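Local atomic coordinates of group II chitinase (Ostrinia furnacalis, PDB entry 6JAV), a protein that probably hydrolyses internal glycosidic bonds of chitin as a family 18 endochitinase, with one of its catalytic domains described here in complex with an inhibitor. Residues Phe43-Leu46 with Met52-His55; Gly276-Ala281 with Arg354-Gln359. All coordinates share one frame; numbering follows the deposited sequence.

Contact 1: Phe43-Leu46 with Met52-His55; sequences FAVL and MTAH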
ATOM      1  N   PHE A  43      -7.724   7.159  -5.688  1.00 11.40           N
ATOM      2  CA  PHE A  43      -8.701   6.070  -5.658  1.00  9.48           C
ATOM      3  C   PHE A  43      -9.967   6.583  -6.338  1.00 11.60           C
ATOM      4  O   PHE A  43     -10.251   7.801  -6.337  1.00 13.86           O
ATOM      5  CB  PHE A  43      -9.121   5.759  -4.215  1.00 11.07           C
ATOM      6  CG  PHE A  43      -8.066   5.070  -3.406  1.00 10.86           C
ATOM      7  CD1 PHE A  43      -7.794   3.741  -3.613  1.00 11.72           C
ATOM      8  CD2 PHE A  43      -7.352   5.763  -2.446  1.00 13.54           C
ATOM      9  CE1 PHE A  43      -6.819   3.084  -2.869  1.00 11.73           C
ATOM     10  CE2 PHE A  43      -6.375   5.122  -1.699  1.00 14.20           C
ATOM     11  CZ  PHE A  43      -6.109   3.780  -1.917  1.00 13.02           C
ATOM     12  N   ALA A  44     -10.748   5.668  -6.890  1.00  9.94           N
ATOM     13  CA  ALA A  44     -12.180   5.850  -7.109  1.00  9.66           C
ATOM     14  C   ALA A  44     -12.925   5.390  -5.854  1.00 10.48           C
ATOM     15  O   ALA A  44     -12.373   4.689  -4.998  1.00 10.81           O
ATOM     16  CB  ALA A  44     -12.631   5.036  -8.321  1.00 11.23           C
ATOM     17  N   VAL A  45     -14.177   5.816  -5.722  1.00 10.66           N
ATOM     18  CA  VAL A  45     -14.944   5.554  -4.503  1.00 10.87           C
ATOM     19  C   VAL A  45     -16.296   4.950  -4.871  1.00 11.13           C
ATOM     20  O   VAL A  45     -16.728   4.993  -6.023  1.00 12.15           O
ATOM     21  CB  VAL A  45     -15.116   6.811  -3.629  1.00 11.30           C
ATOM     22  CG1 VAL A  45     -13.755   7.280  -3.135  1.00 12.72           C
ATOM     23  CG2 VAL A  45     -15.827   7.915  -4.413  1.00 14.20           C
ATOM     24  N   LEU A  46     -16.986   4.419  -3.851  1.00 11.06           N
ATOM     25  CA  LEU A  46     -18.319   3.852  -4.047  1.00 12.14           C
ATOM     26  C   LEU A  46     -19.360   4.941  -3.823  1.00 11.57           C
ATOM     27  O   LEU A  46     -19.476   5.475  -2.720  1.00 13.89           O
ATOM     28  CB  LEU A  46     -18.549   2.682  -3.083  1.00 13.47           C
ATOM     29  CG  LEU A  46     -19.805   1.854  -3.391  1.00 13.74           C
ATOM     30  CD1 LEU A  46     -19.706   1.189  -4.767  1.00 16.07           C
ATOM     31  CD2 LEU A  46     -20.024   0.817  -2.270  1.00 14.77           C
ATOM     32  N   MET A  52     -19.306   2.617  -8.774  1.00 12.91           N
ATOM     33  CA  MET A  52     -17.999   3.263  -8.726  1.00 12.14           C
ATOM     34  C   MET A  52     -18.075   4.650  -9.358  1.00 13.48           C
ATOM     35  O   MET A  52     -18.734   4.846 -10.384  1.00 15.80           O
ATOM     36  CB  MET A  52     -16.971   2.395  -9.453  1.00 14.45           C
ATOM     37  CG  MET A  52     -15.546   2.927  -9.323  1.00 16.75           C
ATOM     38  SD  MET A  52     -14.288   1.739  -9.815  1.00 17.76           S
ATOM     39  CE  MET A  52     -14.986   1.314 -11.395  1.00 16.55           C
ATOM     40  N   THR A  53     -17.403   5.620  -8.735  1.00 11.18           N
ATOM     41  CA  THR A  53     -17.419   6.991  -9.226  1.00 15.30           C
ATOM     42  C   THR A  53     -16.094   7.668  -8.896  1.00 13.40           C
ATOM     43  O   THR A  53     -15.368   7.257  -7.990  1.00 12.07           O
ATOM     44  CB  THR A  53     -18.614   7.777  -8.675  1.00 22.05           C
ATOM     45  OG1 THR A  53     -18.726   9.029  -9.364  1.00 31.97           O
ATOM     46  CG2 THR A  53     -18.451   8.037  -7.225  1.00 19.02           C
ATOM     47  N   ALA A  54     -15.774   8.711  -9.649  1.00 13.36           N
ATOM     48  CA  ALA A  54     -14.537   9.439  -9.377  1.00 11.51           C
ATOM     49  C   ALA A  54     -14.605  10.154  -8.035  1.00 14.40           C
ATOM     50  O   ALA A  54     -15.639  10.726  -7.657  1.00 17.00           O
ATOM     51  CB  ALA A  54     -14.274  10.476 -10.472  1.00 15.61           C
ATOM     52  N   HIS A  55     -13.486  10.111  -7.313  1.00 13.79           N
ATOM     53  CA  HIS A  55     -13.393  10.765  -6.017  1.00 14.83           C
ATOM     54  C   HIS A  55     -13.241  12.272  -6.153  1.00 16.79           C
ATOM     55  O   HIS A  55     -13.867  13.029  -5.411  1.00 17.37           O
ATOM     56  CB  HIS A  55     -12.190  10.198  -5.266  1.00 17.65           C
ATOM     57  CG  HIS A  55     -11.865  10.945  -4.017  1.00 26.71           C
ATOM     58  ND1 HIS A  55     -10.693  11.654  -3.857  1.00 34.14           N
ATOM     59  CD2 HIS A  55     -12.571  11.110  -2.872  1.00 25.99           C
ATOM     60  CE1 HIS A  55     -10.682  12.206  -2.655  1.00 27.52           C
ATOM     61  NE2 HIS A  55     -11.812  11.897  -2.042  1.00 30.56           N
TER
HETATM   62  O   HOH W   1     -11.185   8.794  -8.657  1.00 14.48           O
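Val45 pairs with Thr53 in an antiparallel beta hairpin, which adds strand 52-54 to the C-terminal end of barrel strand 38-46 in the TIM barrel of this family 18 catalytic domain. Two backbone bonds, each 2.9 Å long, hold the pair: Val45 N to Thr53 O, nearly straight at 177°, and Thr53 N to Val45 O, more bent at 152°. The same Val45 O also receives a CA-H...O contact from Met52 CA at 3.5 Å.

Val45 and Thr53 put their side chains on one face, where the two CG2 methyls meet at 3.8 Å. Val45 CG1 stands anti to the carbonyl carbon (chi1 -64°), which carries it to His55 CB at 3.9 Å. Leu46 and Met52 point to the other face. There Met52 CG lies 3.7 Å from Ala44 CB, and the rest of Met52 runs on to Phe107, Ala111 and Phe114 of helix 101-118. A cis peptide bond precedes Phe43, where the strand runs beside the ligand site.

Beyond the paired residues a water takes over. It donates to Phe43 O at 2.7 Å and accepts from His55 N at 3.0 Å. The chemistry is therefore split. Backbone bonds hold Val45 to Thr53 on the more exposed face, the Met52 face packs inward on helix 101-118, and water satisfies the backbone where the strands part.

Contact 2: Gly276-Ala281 with Arg354-Gln359; sequences GEYTRA and RNRCGQ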
ATOM      1  N   GLY A 276       4.030  16.581   9.132  1.00 15.14           N
ATOM      2  CA  GLY A 276       5.024  17.132   8.235  1.00 13.19           C
ATOM      3  C   GLY A 276       4.487  18.325   7.474  1.00 14.82           C
ATOM      4  O   GLY A 276       3.284  18.466   7.237  1.00 15.87           O
ATOM      5  N   GLU A 277       5.411  19.172   7.027  1.00 15.23           N
ATOM      6  CA  GLU A 277       4.980  20.379   6.330  1.00 17.19           C
ATOM      7  C   GLU A 277       4.414  20.104   4.943  1.00 22.02           C
ATOM      8  O   GLU A 277       3.664  20.937   4.420  1.00 21.37           O
ATOM      9  CB  GLU A 277       6.133  21.383   6.263  1.00 25.92           C
ATOM     10  CG  GLU A 277       7.241  20.964   5.358  1.00 33.69           C
ATOM     11  CD  GLU A 277       8.361  20.233   6.083  1.00 40.24           C
ATOM     12  OE1 GLU A 277       8.097  19.485   7.060  1.00 42.40           O
ATOM     13  OE2 GLU A 277       9.523  20.405   5.658  1.00 33.62           O
ATOM     14  N   TYR A 278       4.747  18.971   4.322  1.00 12.55           N
ATOM     15  CA  TYR A 278       4.193  18.662   3.014  1.00 12.73           C
ATOM     16  C   TYR A 278       2.999  17.728   3.062  1.00 14.92           C
ATOM     17  O   TYR A 278       2.044  17.918   2.305  1.00 16.37           O
ATOM     18  CB  TYR A 278       5.250  18.031   2.112  1.00 14.64           C
ATOM     19  CG  TYR A 278       6.375  18.974   1.806  1.00 14.41           C
ATOM     20  CD1 TYR A 278       6.244  19.937   0.808  1.00 15.94           C
ATOM     21  CD2 TYR A 278       7.551  18.920   2.529  1.00 15.48           C
ATOM     22  CE1 TYR A 278       7.274  20.807   0.537  1.00 18.64           C
ATOM     23  CE2 TYR A 278       8.590  19.765   2.250  1.00 17.62           C
ATOM     24  CZ  TYR A 278       8.447  20.713   1.258  1.00 19.08           C
ATOM     25  OH  TYR A 278       9.488  21.561   1.011  1.00 17.66           O
ATOM     26  N   THR A 279       3.050  16.696   3.905  1.00 14.10           N
ATOM     27  CA  THR A 279       1.989  15.700   3.916  1.00 14.77           C
ATOM     28  C   THR A 279       0.874  16.035   4.887  1.00 13.65           C
ATOM     29  O   THR A 279      -0.248  15.550   4.701  1.00 16.33           O
ATOM     30  CB  THR A 279       2.572  14.302   4.184  1.00 13.72           C
ATOM     31  OG1 THR A 279       3.364  14.331   5.378  1.00 12.63           O
ATOM     32  CG2 THR A 279       3.444  13.871   2.996  1.00 14.40           C
ATOM     33  N   ARG A 280       1.162  16.834   5.919  1.00 15.24           N
ATOM     34  CA  ARG A 280       0.132  17.476   6.745  1.00 15.72           C
ATOM     35  C   ARG A 280      -0.846  16.475   7.373  1.00 18.36           C
ATOM     36  O   ARG A 280      -2.067  16.647   7.331  1.00 20.26           O
ATOM     37  CB  ARG A 280      -0.598  18.578   5.957  1.00 17.01           C
ATOM     38  CG  ARG A 280       0.285  19.811   5.710  1.00 22.63           C
ATOM     39  CD  ARG A 280      -0.445  20.830   4.933  1.00 34.38           C
ATOM     40  NE  ARG A 280      -1.174  20.092   3.827  1.00 56.81           N
ATOM     41  CZ  ARG A 280      -1.368  20.543   2.576  1.00 60.91           C
ATOM     42  NH1 ARG A 280      -1.974  19.757   1.712  1.00 47.97           N
ATOM     43  NH2 ARG A 280      -0.898  21.769   2.250  1.00 48.83           N
ATOM     44  N   ALA A 281      -0.299  15.419   7.972  1.00 15.29           N
ATOM     45  CA  ALA A 281      -1.095  14.353   8.574  1.00 13.79           C
ATOM     46  C   ALA A 281      -0.378  13.890   9.838  1.00 13.65           C
ATOM     47  O   ALA A 281       0.720  13.319   9.757  1.00 15.17           O
ATOM     48  CB  ALA A 281      -1.267  13.178   7.609  1.00 16.70           C
ATOM     49  N   ARG A 354      12.326  14.114  -5.795  1.00 12.84           N
ATOM     50  CA  ARG A 354      12.997  15.359  -6.180  1.00 12.80           C
ATOM     51  C   ARG A 354      14.463  15.405  -5.778  1.00 15.88           C
ATOM     52  O   ARG A 354      15.136  16.405  -6.060  1.00 16.97           O
ATOM     53  CB  ARG A 354      12.264  16.561  -5.586  1.00 15.37           C
ATOM     54  CG  ARG A 354      10.865  16.678  -6.121  1.00 19.57           C
ATOM     55  CD  ARG A 354      10.315  17.994  -5.794  1.00 34.30           C
ATOM     56  NE  ARG A 354       8.924  18.143  -6.201  1.00 36.67           N
ATOM     57  CZ  ARG A 354       8.534  18.523  -7.407  1.00 31.48           C
ATOM     58  NH1 ARG A 354       9.433  18.788  -8.349  1.00 42.33           N
ATOM     59  NH2 ARG A 354       7.240  18.636  -7.666  1.00 27.83           N
ATOM     60  N   ASN A 355      14.982  14.359  -5.126  1.00 12.98           N
ATOM     61  CA  ASN A 355      16.365  14.359  -4.643  1.00 15.26           C
ATOM     62  C   ASN A 355      16.618  15.507  -3.665  1.00 14.50           C
ATOM     63  O   ASN A 355      17.676  16.155  -3.701  1.00 15.86           O
ATOM     64  CB  ASN A 355      17.367  14.365  -5.799  1.00 13.62           C
ATOM     65  CG  ASN A 355      18.757  13.964  -5.369  1.00 16.19           C
ATOM     66  OD1 ASN A 355      18.968  13.433  -4.280  1.00 15.40           O
ATOM     67  ND2 ASN A 355      19.723  14.220  -6.231  1.00 24.12           N
ATOM     68  N   ARG A 356      15.640  15.774  -2.795  1.00 13.88           N
ATOM     69  CA  ARG A 356      15.813  16.756  -1.723  1.00 14.24           C
ATOM     70  C   ARG A 356      16.914  16.337  -0.756  1.00 14.76           C
ATOM     71  O   ARG A 356      17.496  17.195  -0.065  1.00 17.72           O
ATOM     72  CB  ARG A 356      14.490  16.901  -0.968  1.00 18.36           C
ATOM     73  CG  ARG A 356      14.430  18.033   0.038  1.00 30.92           C
ATOM     74  CD  ARG A 356      13.207  17.859   0.905  1.00 29.07           C
ATOM     75  NE  ARG A 356      13.007  18.971   1.828  1.00 27.25           N
ATOM     76  CZ  ARG A 356      12.276  18.895   2.931  1.00 35.05           C
ATOM     77  NH1 ARG A 356      11.666  17.757   3.248  1.00 27.02           N
ATOM     78  NH2 ARG A 356      12.147  19.960   3.718  1.00 34.31           N
ATOM     79  N   CYS A 357      17.190  15.037  -0.653  1.00 15.26           N
ATOM     80  CA  CYS A 357      18.121  14.512   0.341  1.00 16.54           C
ATOM     81  C   CYS A 357      19.475  14.147  -0.239  1.00 19.75           C
ATOM     82  O   CYS A 357      20.338  13.670   0.499  1.00 23.61           O
ATOM     83  CB  CYS A 357      17.504  13.326   1.090  1.00 16.92           C
ATOM     84  SG  CYS A 357      16.181  13.937   2.164  1.00 21.56           S
ATOM     85  N   GLY A 358      19.683  14.365  -1.535  1.00 17.32           N
ATOM     86  CA  GLY A 358      21.003  14.172  -2.110  1.00 20.42           C
ATOM     87  C   GLY A 358      21.456  12.736  -2.283  1.00 22.76           C
ATOM     88  O   GLY A 358      22.626  12.514  -2.605  1.00 27.21           O
ATOM     89  N   GLN A 359      20.572  11.753  -2.092  1.00 18.56           N
ATOM     90  CA  GLN A 359      20.861  10.338  -2.302  1.00 19.76           C
ATOM     91  C   GLN A 359      20.493   9.870  -3.711  1.00 19.33           C
ATOM     92  O   GLN A 359      20.582   8.671  -4.002  1.00 26.07           O
ATOM     93  CB  GLN A 359      20.123   9.491  -1.245  1.00 27.70           C
ATOM     94  CG  GLN A 359      20.472   9.828   0.222  1.00 31.77           C
ATOM     95  CD  GLN A 359      19.275   9.733   1.206  1.00 55.80           C
ATOM     96  OE1 GLN A 359      18.203   9.191   0.881  1.00 31.77           O
ATOM     97  NE2 GLN A 359      19.472  10.264   2.425  1.00 31.86           N
TER
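Arg356 reaches across to Glu277 and Tyr278 and meets each with a different part of its guanidinium group. Its side chain is extended from CG to NE, with CG anti to the backbone N. This reach matters, because the CA atoms of Tyr278 and Arg356 are 12.7 Å apart. Both partners come from the direction opposite to Arg356.

Glu277 approaches the guanidinium edge, where a bend at chi2 brings its carboxylate. Arg356 NH2 donates to Glu277 OE2 at 3.3 Å, within a salt bridge, and meets the oxygen nearly along its C-O axis. The oxygen is tilted somewhat from the guanidinium plane, and the carboxylate plane is turned 79° against that plane. The length of the bond and its 148° angle at the hydrogen point to a modest interaction. Asp292 OD2 is the stronger salt-bridge partner of Arg356 NH2, and Glu277 is a longer, additional one.

Tyr278 meets a face of the same group. Its CE2 lies 3.8 Å from Arg356 NH1, above the guanidinium and offset toward the rim. The ring stands 82° from the guanidinium plane, and Arg356 NH2 lies in the ring plane at its edge. The ring thus presents its edge to the guanidinium face.

Segment 276-281 lies in the loop between strands 269-270 and 284-286, and Ala281 at its end touches the inhibitor. Segment 354-359 lies between strand 342-346 and helix 363-373. Helix 287-296 backs both segments: the Glu289 carboxylate is hydrogen-bonded to Tyr278 N and Thr279 OG1, and Cys291 forms a disulfide with Cys357.

How the contacts relate
Contact 1 comes first along the chain and is complete before residue 276. The centres of the two contacts are 28 Å apart, and their nearest atoms are about 12 Å apart without touching. Contact 1 is local: five residues separate its segments. Contact 2 joins loops with 72 residues between them. Strands 38-46 and 342-346 both flank strand 8-14 in the barrel. The first carries contact 1, and the second leads into the loop holding residues 354-359. The bound inhibitor is about 7 Å from the Phe43 side chain and about 9 Å from that of Tyr278. Of the residues in the two contacts, Ala281 alone belongs to the inhibitor pocket.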